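Local coordinates for protein UDP-N-Acetylenolpyruvylglucosamine Reductase (Thermus caldophilus, PDB 2GQT) that reduces UDP-N-acetylenolpyruvylglucosamine to UDP-N-acetylmuramate with bound FAD and probably NADPH, a step in building the peptidoglycan cell wall, at residues 43-48 with 62-67; 81-86 with 106-111; 224-229 with 245-250. All coordinates share one frame; numbering follows the deposited sequence.

In the fold
Two of the three contacts shape one cofactor site, while the third lies apart from it. Along the chain they come in series. Contacts 1 and 2 both fall in the FAD-binding domain, with centres about 11 Å apart, and they touch: Asn47 ND2 probably hydrogen-bonds to Pro106 O. Contact 1 belongs to the mixed four-stranded sheet, contact 2 to the starts of helices 84-93 and 109-114; backbone N-H groups from both hold the FAD diphosphate between them. Contact 3, in the C-terminal family region, packs helix 244-257 on a three-stranded antiparallel sheet and does not touch FAD; its centre is about 26 Å from that of contact 1 and 27 Å from that of contact 2.

Contact 1: 43-48 with 62-67; sequences RVLGNG and VIRLAG. With FAD (flavin-adenine dinucleotide), chain C.
Leu45 and Val62 meet just past the bridged pairs of two parallel strands, where the first segment leads into a nucleotide-binding loop. Ile63 N donates to Arg43 O and Leu45 N to Ile63 O, each at 2.8 Å and both nearly straight, with an N-H...O angle of 169°. Leu45 can be followed outward. Its CB lies 3.6 Å from Val62 CG1; CG is anti to the backbone N (chi1 173°), and there the chain forks. The CD2 branch runs alongside the aliphatic part of Arg64, 4.0 Å from its CG, whereas CD1 turns to the cofactor, 3.9 Å from FAD O2A. On the face of the sheet that carries Ile63, Val44 CG1 comes to 3.6 Å from the adenine carbon C5A of FAD. Beyond Leu45 the chain bends into a phosphate-binding loop: Gly46 N and Gly48 N both donate to FAD O2A, and Asn47 N donates to O1P, so backbone N-H groups grip both phosphates. A side chain on Gly46 would run into O1P. Past the last bridge a water joins the segments, 2.7 Å from Leu45 O and 2.8 Å from Leu65 N. In the four-stranded sheet, strand 42-44 is an outermost strand; strand 61-65 lies between it and strand 22-28, with Ile63 and Leu65 packing on helix 31-37.

Contact 2: 81-86 with 106-111; sequences GTLLPL and PAQVGG. With FAD (flavin-adenine dinucleotide), chain C.
A single backbone bridge in the FAD-binding domain, between Leu83 and Gln108, joins the turns that lead into two helices beside the FAD diphosphate. Its two hydrogen bonds come from residues that open those helices. Val109 N donates to Thr82 O at 2.9 Å, almost in line with the carbonyl, while Leu84 N donates to Ala107 O at 2.8 Å. Leu83 and Gln108 are the respective N-cap residues. Carbon atoms also close in on Ala107 O, Leu84 CB at 3.3 Å and Pro85 CD at 3.4 Å. Gln108 sends its extended side chain over Gly81, its OE1 3.4 Å from Gly81 CA; the side chain crosses that of Leu83 obliquely, with CG close to Leu83 CD2. The cofactor lies against segment 106-111: Gln108 N donates to FAD O1P at 2.9 Å, Ala107 CB faces the ribityl end, and Pro106 CG rests 3.5 Å from C8 of the flavin. FAD leaves no room for a CB at Gly110 or Gly111, which would strike N6A and O1P respectively. Val109 touches Leu87 of helix 84-93 and Leu84 touches Ala112 of helix 109-114, so the first residue of each helix packs on the other helix.

Contact 3: 224-229 with 245-250; sequences GDAMIS and KDVLEL
Leu250 packs into strand 226-228 at Ile228, an example of a helix laid on a sheet by a few apolar side chains and without a direct hydrogen bond between the segments. The tight part lies here. Leu250 CG, anti to the backbone N (chi1 -170°), is placed near Ile228 CG1, and the two side chains cross at a slant. CD2 lies against the strand backbone, 3.5 Å from Ile228 N. Both methyls lie close to Ile228 CG1, CD2 at 3.7 Å and CD1 at 3.8 Å. Nearer the helix start Ala226 CB fits against the helix backbone, 3.9 Å from Val247 N, with Val247 CG2 beside it at 4.0 Å. An alanine at Leu250 would probably leave Ile228 CG1 without its main partner across the contact and open a gap over the strand. The looser side is at Gly224, where the segments barely touch and a water bridges Asp225 N, at 2.7 Å, and Asp246 OD2, at 2.5 Å. That OD2 also accepts from Arg243 N. A CB on Gly224 would press on the Asp246 carboxylate. The strand and helix segments run at 28° to each other, their axes 8.0 Å apart. Strand 226-228 is the middle one of its antiparallel sheet; helix 244-257 touches both neighbours, Asp246 on Val223 and Leu250 on Ile236, while Val247 reaches Leu52 of strand 51-53.

Contact 1: 43-48 with 62-67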
loop_
_atom_site.group_PDB
_atom_site.type_symbol
_atom_site.label_atom_id
_atom_site.label_comp_id
_atom_site.label_asym_id
_atom_site.label_seq_id
_atom_site.Cartn_x
_atom_site.Cartn_y
_atom_site.Cartn_z
ATOM N N ARG A 43 0.036 10.310 -11.529
ATOM C CA ARG A 43 0.348 9.552 -10.325
ATOM C C ARG A 43 -0.238 8.158 -10.529
ATOM O O ARG A 43 -1.151 7.987 -11.337
ATOM C CB ARG A 43 -0.317 10.187 -9.105
ATOM C CG ARG A 43 0.085 11.625 -8.822
ATOM C CD ARG A 43 -0.689 12.152 -7.638
ATOM N NE ARG A 43 -0.509 13.588 -7.468
ATOM C CZ ARG A 43 0.186 14.155 -6.491
ATOM N NH1 ARG A 43 0.781 13.421 -5.557
ATOM N NH2 ARG A 43 0.275 15.474 -6.446
ATOM N N VAL A 44 0.280 7.164 -9.815
ATOM C CA VAL A 44 -0.292 5.818 -9.862
ATOM C C VAL A 44 -0.992 5.526 -8.541
ATOM O O VAL A 44 -0.447 5.754 -7.452
ATOM C CB VAL A 44 0.767 4.728 -10.146
ATOM C CG1 VAL A 44 0.108 3.360 -10.313
ATOM C CG2 VAL A 44 1.569 5.073 -11.374
ATOM N N LEU A 45 -2.220 5.034 -8.645
ATOM C CA LEU A 45 -2.984 4.620 -7.485
ATOM C C LEU A 45 -3.036 3.104 -7.418
ATOM O O LEU A 45 -3.438 2.453 -8.398
ATOM C CB LEU A 45 -4.401 5.190 -7.573
ATOM C CG LEU A 45 -5.450 4.756 -6.553
ATOM C CD1 LEU A 45 -5.121 5.267 -5.153
ATOM C CD2 LEU A 45 -6.818 5.226 -7.019
ATOM N N GLY A 46 -2.632 2.544 -6.277
ATOM C CA GLY A 46 -2.776 1.110 -6.023
ATOM C C GLY A 46 -4.080 0.889 -5.279
ATOM O O GLY A 46 -5.121 1.413 -5.674
ATOM N N ASN A 47 -4.020 0.149 -4.176
ATOM C CA ASN A 47 -5.212 -0.070 -3.364
ATOM C C ASN A 47 -5.543 1.091 -2.418
ATOM O O ASN A 47 -6.495 1.007 -1.647
ATOM C CB ASN A 47 -5.116 -1.382 -2.590
ATOM C CG ASN A 47 -6.477 -1.920 -2.193
ATOM O OD1 ASN A 47 -7.430 -1.880 -2.980
ATOM N ND2 ASN A 47 -6.566 -2.440 -0.978
ATOM N N GLY A 48 -4.766 2.172 -2.481
ATOM C CA GLY A 48 -5.033 3.351 -1.669
ATOM C C GLY A 48 -4.876 3.126 -0.174
ATOM O O GLY A 48 -5.502 3.851 0.604
ATOM N N VAL A 62 -4.615 10.319 -12.522
ATOM C CA VAL A 62 -4.404 9.250 -11.549
ATOM C C VAL A 62 -4.660 7.925 -12.264
ATOM O O VAL A 62 -5.769 7.668 -12.728
ATOM C CB VAL A 62 -5.299 9.425 -10.301
ATOM C CG1 VAL A 62 -5.082 8.282 -9.334
ATOM C CG2 VAL A 62 -4.973 10.741 -9.608
ATOM N N ILE A 63 -3.618 7.109 -12.380
ATOM C CA ILE A 63 -3.653 5.879 -13.154
ATOM C C ILE A 63 -3.880 4.665 -12.255
ATOM O O ILE A 63 -3.195 4.494 -11.236
ATOM C CB ILE A 63 -2.349 5.698 -13.952
ATOM C CG1 ILE A 63 -2.185 6.830 -14.973
ATOM C CG2 ILE A 63 -2.320 4.343 -14.647
ATOM C CD1 ILE A 63 -0.849 6.848 -15.668
ATOM N N ARG A 64 -4.860 3.851 -12.639
ATOM C CA ARG A 64 -5.130 2.542 -12.033
ATOM C C ARG A 64 -4.816 1.479 -13.070
ATOM O O ARG A 64 -5.227 1.595 -14.228
ATOM C CB ARG A 64 -6.616 2.406 -11.679
ATOM C CG ARG A 64 -7.102 3.179 -10.488
ATOM C CD ARG A 64 -8.497 2.708 -10.111
ATOM N NE ARG A 64 -9.411 2.520 -11.245
ATOM C CZ ARG A 64 -10.618 1.979 -11.130
ATOM N NH1 ARG A 64 -11.047 1.572 -9.939
ATOM N NH2 ARG A 64 -11.402 1.846 -12.189
ATOM N N LEU A 65 -4.126 0.426 -12.646
ATOM C CA LEU A 65 -3.778 -0.675 -13.529
ATOM C C LEU A 65 -4.775 -1.803 -13.398
ATOM O O LEU A 65 -4.948 -2.369 -12.315
ATOM C CB LEU A 65 -2.377 -1.182 -13.206
ATOM C CG LEU A 65 -1.229 -0.174 -13.274
ATOM C CD1 LEU A 65 0.035 -0.840 -12.780
ATOM C CD2 LEU A 65 -1.042 0.380 -14.684
ATOM N N ALA A 66 -5.430 -2.114 -14.506
ATOM C CA ALA A 66 -6.408 -3.192 -14.538
ATOM C C ALA A 66 -6.142 -4.061 -15.771
ATOM O O ALA A 66 -5.021 -4.077 -16.275
ATOM C CB ALA A 66 -7.824 -2.615 -14.528
ATOM N N GLY A 67 -7.146 -4.799 -16.249
ATOM C CA GLY A 67 -6.984 -5.609 -17.459
ATOM C C GLY A 67 -5.806 -6.558 -17.358
ATOM O O GLY A 67 -5.701 -7.329 -16.410
HETATM P PA FAD C . -1.273 3.027 -2.495
HETATM O O1A FAD C . -1.613 3.427 -1.120
HETATM O O2A FAD C . -2.301 3.068 -3.559
HETATM O O5B FAD C . -0.020 3.845 -3.024
HETATM C C5B FAD C . 1.143 3.962 -2.196
HETATM C C4B FAD C . 2.312 4.459 -3.018
HETATM O O4B FAD C . 2.635 3.461 -4.007
HETATM C C3B FAD C . 2.036 5.758 -3.790
HETATM O O3B FAD C . 3.268 6.473 -3.889
HETATM C C2B FAD C . 1.615 5.237 -5.158
HETATM O O2B FAD C . 1.842 6.194 -6.192
HETATM C C1B FAD C . 2.562 4.068 -5.322
HETATM N N9A FAD C . 2.127 3.025 -6.274
HETATM C C8A FAD C . 1.004 2.291 -6.207
HETATM N N7A FAD C . 0.982 1.438 -7.234
HETATM C C5A FAD C . 2.106 1.608 -7.940
HETATM C C6A FAD C . 2.639 1.043 -9.104
HETATM N N6A FAD C . 2.028 0.062 -9.781
HETATM N N1A FAD C . 3.832 1.490 -9.545
HETATM C C2A FAD C . 4.486 2.469 -8.904
HETATM N N3A FAD C . 4.018 3.051 -7.804
HETATM C C4A FAD C . 2.831 2.629 -7.327
HETATM N N1 FAD C . 2.417 -1.630 5.190
HETATM C C2 FAD C . 3.483 -2.438 5.523
HETATM O O2 FAD C . 4.581 -2.233 5.026
HETATM N N3 FAD C . 3.313 -3.468 6.444
HETATM C C4 FAD C . 2.080 -3.728 7.029
HETATM O O4 FAD C . 1.965 -4.657 7.835
HETATM C C4X FAD C . 1.006 -2.911 6.678
HETATM N N5 FAD C . -0.246 -3.129 7.249
HETATM C C5X FAD C . -1.333 -2.346 6.839
HETATM C C6 FAD C . -2.596 -2.616 7.364
HETATM C C7 FAD C . -3.702 -1.868 6.972
HETATM C C7M FAD C . -5.084 -2.192 7.554
HETATM C C8 FAD C . -3.532 -0.831 6.048
HETATM C C8M FAD C . -4.738 0.009 5.607
HETATM C C9 FAD C . -2.268 -0.557 5.531
HETATM C C9A FAD C . -1.157 -1.306 5.917
HETATM N N10 FAD C . 0.123 -1.041 5.402
HETATM C C10 FAD C . 1.184 -1.868 5.764
HETATM C "C1'" FAD C . 0.389 0.112 4.502
HETATM C "C2'" FAD C . 0.108 -0.218 3.027
HETATM O "O2'" FAD C . -0.751 -1.371 2.914
HETATM C "C3'" FAD C . 1.388 -0.493 2.235
HETATM O "O3'" FAD C . 2.218 0.677 2.237
HETATM C "C4'" FAD C . 1.084 -0.938 0.799
HETATM O "O4'" FAD C . 2.291 -1.389 0.181
HETATM C "C5'" FAD C . 0.461 0.158 -0.061
HETATM O "O5'" FAD C . 0.053 -0.457 -1.283
HETATM P P FAD C . -1.199 0.131 -2.080
HETATM O O1P FAD C . -1.333 -0.681 -3.305
HETATM O O2P FAD C . -2.371 0.316 -1.198
HETATM O O3P FAD C . -0.585 1.555 -2.494
HETATM O O HOH W 1 -3.082 0.317 -10.031
#

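Contact 2: 81-86 with 106-111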
loop_
_atom_site.group_PDB
_atom_site.type_symbol
_atom_site.label_atom_id
_atom_site.label_comp_id
_atom_site.label_asym_id
_atom_site.label_seq_id
_atom_site.Cartn_x
_atom_site.Cartn_y
_atom_site.Cartn_z
ATOM N N GLY A 81 -1.336 -4.776 -10.772
ATOM C CA GLY A 81 -2.671 -4.441 -10.279
ATOM C C GLY A 81 -3.339 -5.548 -9.484
ATOM O O GLY A 81 -4.416 -5.337 -8.929
ATOM N N THR A 82 -2.713 -6.718 -9.430
ATOM C CA THR A 82 -3.202 -7.841 -8.638
ATOM C C THR A 82 -3.114 -7.498 -7.153
ATOM O O THR A 82 -2.127 -6.888 -6.718
ATOM C CB THR A 82 -2.371 -9.116 -8.920
ATOM O OG1 THR A 82 -2.308 -9.346 -10.332
ATOM C CG2 THR A 82 -2.957 -10.340 -8.218
ATOM N N LEU A 83 -4.119 -7.893 -6.373
ATOM C CA LEU A 83 -4.088 -7.677 -4.932
ATOM C C LEU A 83 -3.159 -8.651 -4.227
ATOM O O LEU A 83 -3.264 -9.876 -4.406
ATOM C CB LEU A 83 -5.495 -7.744 -4.340
ATOM C CG LEU A 83 -6.326 -6.487 -4.630
ATOM C CD1 LEU A 83 -7.811 -6.777 -4.435
ATOM C CD2 LEU A 83 -5.861 -5.296 -3.788
ATOM N N LEU A 84 -2.254 -8.103 -3.417
ATOM C CA LEU A 84 -1.355 -8.917 -2.631
ATOM C C LEU A 84 -2.112 -9.924 -1.721
ATOM O O LEU A 84 -1.708 -11.084 -1.624
ATOM C CB LEU A 84 -0.379 -8.023 -1.852
ATOM C CG LEU A 84 0.722 -8.760 -1.084
ATOM C CD1 LEU A 84 1.600 -9.601 -2.015
ATOM C CD2 LEU A 84 1.557 -7.738 -0.327
ATOM N N PRO A 85 -3.211 -9.509 -1.051
ATOM C CA PRO A 85 -3.936 -10.514 -0.265
ATOM C C PRO A 85 -4.422 -11.729 -1.060
ATOM O O PRO A 85 -4.491 -12.830 -0.501
ATOM C CB PRO A 85 -5.115 -9.722 0.314
ATOM C CG PRO A 85 -4.627 -8.313 0.376
ATOM C CD PRO A 85 -3.765 -8.154 -0.844
ATOM N N LEU A 86 -4.739 -11.544 -2.339
ATOM C CA LEU A 86 -5.093 -12.669 -3.194
ATOM C C LEU A 86 -3.893 -13.595 -3.367
ATOM O O LEU A 86 -4.005 -14.812 -3.203
ATOM C CB LEU A 86 -5.596 -12.173 -4.554
ATOM C CG LEU A 86 -5.867 -13.261 -5.595
ATOM C CD1 LEU A 86 -6.966 -14.233 -5.139
ATOM C CD2 LEU A 86 -6.236 -12.634 -6.911
ATOM N N PRO A 106 -2.964 -4.847 2.889
ATOM C CA PRO A 106 -3.999 -4.719 1.859
ATOM C C PRO A 106 -3.525 -3.904 0.643
ATOM O O PRO A 106 -4.115 -2.877 0.291
ATOM C CB PRO A 106 -5.125 -4.011 2.620
ATOM C CG PRO A 106 -4.414 -3.124 3.540
ATOM C CD PRO A 106 -3.144 -3.846 3.957
ATOM N N ALA A 107 -2.463 -4.387 0.005
ATOM C CA ALA A 107 -1.791 -3.694 -1.079
ATOM C C ALA A 107 -2.128 -4.298 -2.435
ATOM O O ALA A 107 -2.398 -5.502 -2.534
ATOM C CB ALA A 107 -0.295 -3.797 -0.869
ATOM N N GLN A 108 -2.036 -3.497 -3.496
ATOM C CA GLN A 108 -1.748 -4.071 -4.805
ATOM C C GLN A 108 -0.256 -4.399 -4.862
ATOM O O GLN A 108 0.560 -3.796 -4.156
ATOM C CB GLN A 108 -2.094 -3.105 -5.930
ATOM C CG GLN A 108 -3.569 -3.024 -6.238
ATOM C CD GLN A 108 -3.861 -2.091 -7.387
ATOM O OE1 GLN A 108 -2.967 -1.748 -8.176
ATOM N NE2 GLN A 108 -5.126 -1.688 -7.506
ATOM N N VAL A 109 0.098 -5.341 -5.728
ATOM C CA VAL A 109 1.499 -5.699 -5.928
ATOM C C VAL A 109 2.378 -4.468 -6.196
ATOM O O VAL A 109 3.458 -4.321 -5.601
ATOM C CB VAL A 109 1.637 -6.731 -7.073
ATOM C CG1 VAL A 109 3.082 -6.849 -7.560
ATOM C CG2 VAL A 109 1.133 -8.072 -6.614
ATOM N N GLY A 110 1.927 -3.570 -7.068
ATOM C CA GLY A 110 2.746 -2.407 -7.402
ATOM C C GLY A 110 2.998 -1.508 -6.199
ATOM O O GLY A 110 4.097 -0.973 -6.026
ATOM N N GLY A 111 1.969 -1.306 -5.381
ATOM C CA GLY A 111 2.085 -0.514 -4.159
ATOM C C GLY A 111 2.975 -1.177 -3.125
ATOM O O GLY A 111 3.715 -0.498 -2.407
HETATM P PA FAD C . -1.273 3.027 -2.495
HETATM O O1A FAD C . -1.613 3.427 -1.120
HETATM O O2A FAD C . -2.301 3.068 -3.559
HETATM O O5B FAD C . -0.020 3.845 -3.024
HETATM C C5B FAD C . 1.143 3.962 -2.196
HETATM C C4B FAD C . 2.312 4.459 -3.018
HETATM O O4B FAD C . 2.635 3.461 -4.007
HETATM C C3B FAD C . 2.036 5.758 -3.790
HETATM O O3B FAD C . 3.268 6.473 -3.889
HETATM C C2B FAD C . 1.615 5.237 -5.158
HETATM O O2B FAD C . 1.842 6.194 -6.192
HETATM C C1B FAD C . 2.562 4.068 -5.322
HETATM N N9A FAD C . 2.127 3.025 -6.274
HETATM C C8A FAD C . 1.004 2.291 -6.207
HETATM N N7A FAD C . 0.982 1.438 -7.234
HETATM C C5A FAD C . 2.106 1.608 -7.940
HETATM C C6A FAD C . 2.639 1.043 -9.104
HETATM N N6A FAD C . 2.028 0.062 -9.781
HETATM N N1A FAD C . 3.832 1.490 -9.545
HETATM C C2A FAD C . 4.486 2.469 -8.904
HETATM N N3A FAD C . 4.018 3.051 -7.804
HETATM C C4A FAD C . 2.831 2.629 -7.327
HETATM N N1 FAD C . 2.417 -1.630 5.190
HETATM C C2 FAD C . 3.483 -2.438 5.523
HETATM O O2 FAD C . 4.581 -2.233 5.026
HETATM N N3 FAD C . 3.313 -3.468 6.444
HETATM C C4 FAD C . 2.080 -3.728 7.029
HETATM O O4 FAD C . 1.965 -4.657 7.835
HETATM C C4X FAD C . 1.006 -2.911 6.678
HETATM N N5 FAD C . -0.246 -3.129 7.249
HETATM C C5X FAD C . -1.333 -2.346 6.839
HETATM C C6 FAD C . -2.596 -2.616 7.364
HETATM C C7 FAD C . -3.702 -1.868 6.972
HETATM C C7M FAD C . -5.084 -2.192 7.554
HETATM C C8 FAD C . -3.532 -0.831 6.048
HETATM C C8M FAD C . -4.738 0.009 5.607
HETATM C C9 FAD C . -2.268 -0.557 5.531
HETATM C C9A FAD C . -1.157 -1.306 5.917
HETATM N N10 FAD C . 0.123 -1.041 5.402
HETATM C C10 FAD C . 1.184 -1.868 5.764
HETATM C "C1'" FAD C . 0.389 0.112 4.502
HETATM C "C2'" FAD C . 0.108 -0.218 3.027
HETATM O "O2'" FAD C . -0.751 -1.371 2.914
HETATM C "C3'" FAD C . 1.388 -0.493 2.235
HETATM O "O3'" FAD C . 2.218 0.677 2.237
HETATM C "C4'" FAD C . 1.084 -0.938 0.799
HETATM O "O4'" FAD C . 2.291 -1.389 0.181
HETATM C "C5'" FAD C . 0.461 0.158 -0.061
HETATM O "O5'" FAD C . 0.053 -0.457 -1.283
HETATM P P FAD C . -1.199 0.131 -2.080
HETATM O O1P FAD C . -1.333 -0.681 -3.305
HETATM O O2P FAD C . -2.371 0.316 -1.198
HETATM O O3P FAD C . -0.585 1.555 -2.494
#

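Contact 3: 224-229 with 245-250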
loop_
_atom_site.group_PDB
_atom_site.type_symbol
_atom_site.label_atom_id
_atom_site.label_comp_id
_atom_site.label_asym_id
_atom_site.label_seq_id
_atom_site.Cartn_x
_atom_site.Cartn_y
_atom_site.Cartn_z
ATOM N N GLY A 224 -13.305 15.937 14.815
ATOM C CA GLY A 224 -14.434 15.629 13.940
ATOM C C GLY A 224 -14.742 14.143 13.962
ATOM O O GLY A 224 -15.065 13.592 15.009
ATOM N N ASP A 225 -14.620 13.490 12.807
ATOM C CA ASP A 225 -14.803 12.037 12.706
ATOM C C ASP A 225 -13.474 11.253 12.626
ATOM O O ASP A 225 -13.479 10.039 12.414
ATOM C CB ASP A 225 -15.707 11.684 11.513
ATOM C CG ASP A 225 -17.201 11.789 11.832
ATOM O OD1 ASP A 225 -17.581 12.116 12.981
ATOM O OD2 ASP A 225 -18.007 11.535 10.911
ATOM N N ALA A 226 -12.347 11.947 12.775
ATOM C CA ALA A 226 -11.032 11.308 12.847
ATOM C C ALA A 226 -10.694 11.025 14.309
ATOM O O ALA A 226 -10.856 11.899 15.162
ATOM C CB ALA A 226 -9.976 12.196 12.214
ATOM N N MET A 227 -10.257 9.810 14.613
ATOM C CA MET A 227 -9.945 9.473 15.999
ATOM C C MET A 227 -8.741 8.559 16.076
ATOM O O MET A 227 -8.583 7.688 15.229
ATOM C CB MET A 227 -11.152 8.807 16.679
ATOM C CG MET A 227 -10.968 8.603 18.178
ATOM S SD MET A 227 -12.356 7.827 18.993
ATOM C CE MET A 227 -12.198 6.170 18.361
ATOM N N ILE A 228 -7.884 8.760 17.076
ATOM C CA ILE A 228 -6.852 7.781 17.392
ATOM C C ILE A 228 -7.553 6.547 17.961
ATOM O O ILE A 228 -8.268 6.634 18.972
ATOM C CB ILE A 228 -5.800 8.332 18.371
ATOM C CG1 ILE A 228 -5.126 9.572 17.773
ATOM C CG2 ILE A 228 -4.768 7.260 18.690
ATOM C CD1 ILE A 228 -4.072 10.227 18.650
ATOM N N SER A 229 -7.369 5.414 17.285
ATOM C CA SER A 229 -8.059 4.183 17.625
ATOM C C SER A 229 -7.929 3.824 19.100
ATOM O O SER A 229 -6.860 3.953 19.697
ATOM C CB SER A 229 -7.516 3.043 16.775
ATOM O OG SER A 229 -8.010 1.803 17.233
ATOM N N LYS A 245 -8.605 17.199 6.474
ATOM C CA LYS A 245 -8.229 18.288 7.381
ATOM C C LYS A 245 -8.246 17.847 8.849
ATOM O O LYS A 245 -7.371 18.224 9.634
ATOM C CB LYS A 245 -9.153 19.493 7.154
ATOM C CG LYS A 245 -9.169 20.524 8.260
ATOM C CD LYS A 245 -9.978 21.737 7.866
ATOM C CE LYS A 245 -11.465 21.462 7.839
ATOM N NZ LYS A 245 -12.216 22.751 7.835
ATOM N N ASP A 246 -9.251 17.047 9.196
ATOM C CA ASP A 246 -9.401 16.509 10.550
ATOM C C ASP A 246 -8.294 15.521 10.874
ATOM O O ASP A 246 -7.737 15.545 11.969
ATOM C CB ASP A 246 -10.736 15.790 10.704
ATOM C CG ASP A 246 -11.911 16.662 10.362
ATOM O OD1 ASP A 246 -11.951 17.806 10.853
ATOM O OD2 ASP A 246 -12.797 16.191 9.611
ATOM N N VAL A 247 -7.996 14.642 9.921
ATOM C CA VAL A 247 -6.904 13.690 10.072
ATOM C C VAL A 247 -5.577 14.433 10.284
ATOM O O VAL A 247 -4.825 14.091 11.200
ATOM C CB VAL A 247 -6.813 12.738 8.860
ATOM C CG1 VAL A 247 -5.606 11.827 9.004
ATOM C CG2 VAL A 247 -8.098 11.934 8.721
ATOM N N LEU A 248 -5.292 15.441 9.456
ATOM C CA LEU A 248 -4.046 16.221 9.597
ATOM C C LEU A 248 -3.957 16.934 10.939
ATOM O O LEU A 248 -2.891 16.995 11.544
ATOM C CB LEU A 248 -3.882 17.245 8.470
ATOM C CG LEU A 248 -3.491 16.754 7.071
ATOM C CD1 LEU A 248 -3.608 17.912 6.097
ATOM C CD2 LEU A 248 -2.088 16.145 7.024
ATOM N N GLU A 249 -5.082 17.461 11.405
ATOM C CA GLU A 249 -5.105 18.102 12.716
ATOM C C GLU A 249 -4.750 17.112 13.824
ATOM O O GLU A 249 -3.967 17.425 14.719
ATOM C CB GLU A 249 -6.462 18.732 12.981
ATOM C CG GLU A 249 -6.466 19.619 14.213
ATOM C CD GLU A 249 -7.748 20.398 14.377
ATOM O OE1 GLU A 249 -8.119 20.687 15.532
ATOM O OE2 GLU A 249 -8.389 20.718 13.355
ATOM N N LEU A 250 -5.311 15.912 13.755
ATOM C CA LEU A 250 -4.982 14.875 14.714
ATOM C C LEU A 250 -3.508 14.473 14.652
ATOM O O LEU A 250 -2.873 14.271 15.690
ATOM C CB LEU A 250 -5.880 13.672 14.485
ATOM C CG LEU A 250 -5.853 12.564 15.520
ATOM C CD1 LEU A 250 -6.124 13.094 16.934
ATOM C CD2 LEU A 250 -6.860 11.503 15.126
HETATM O O HOH W 2 -14.720 14.946 10.498
#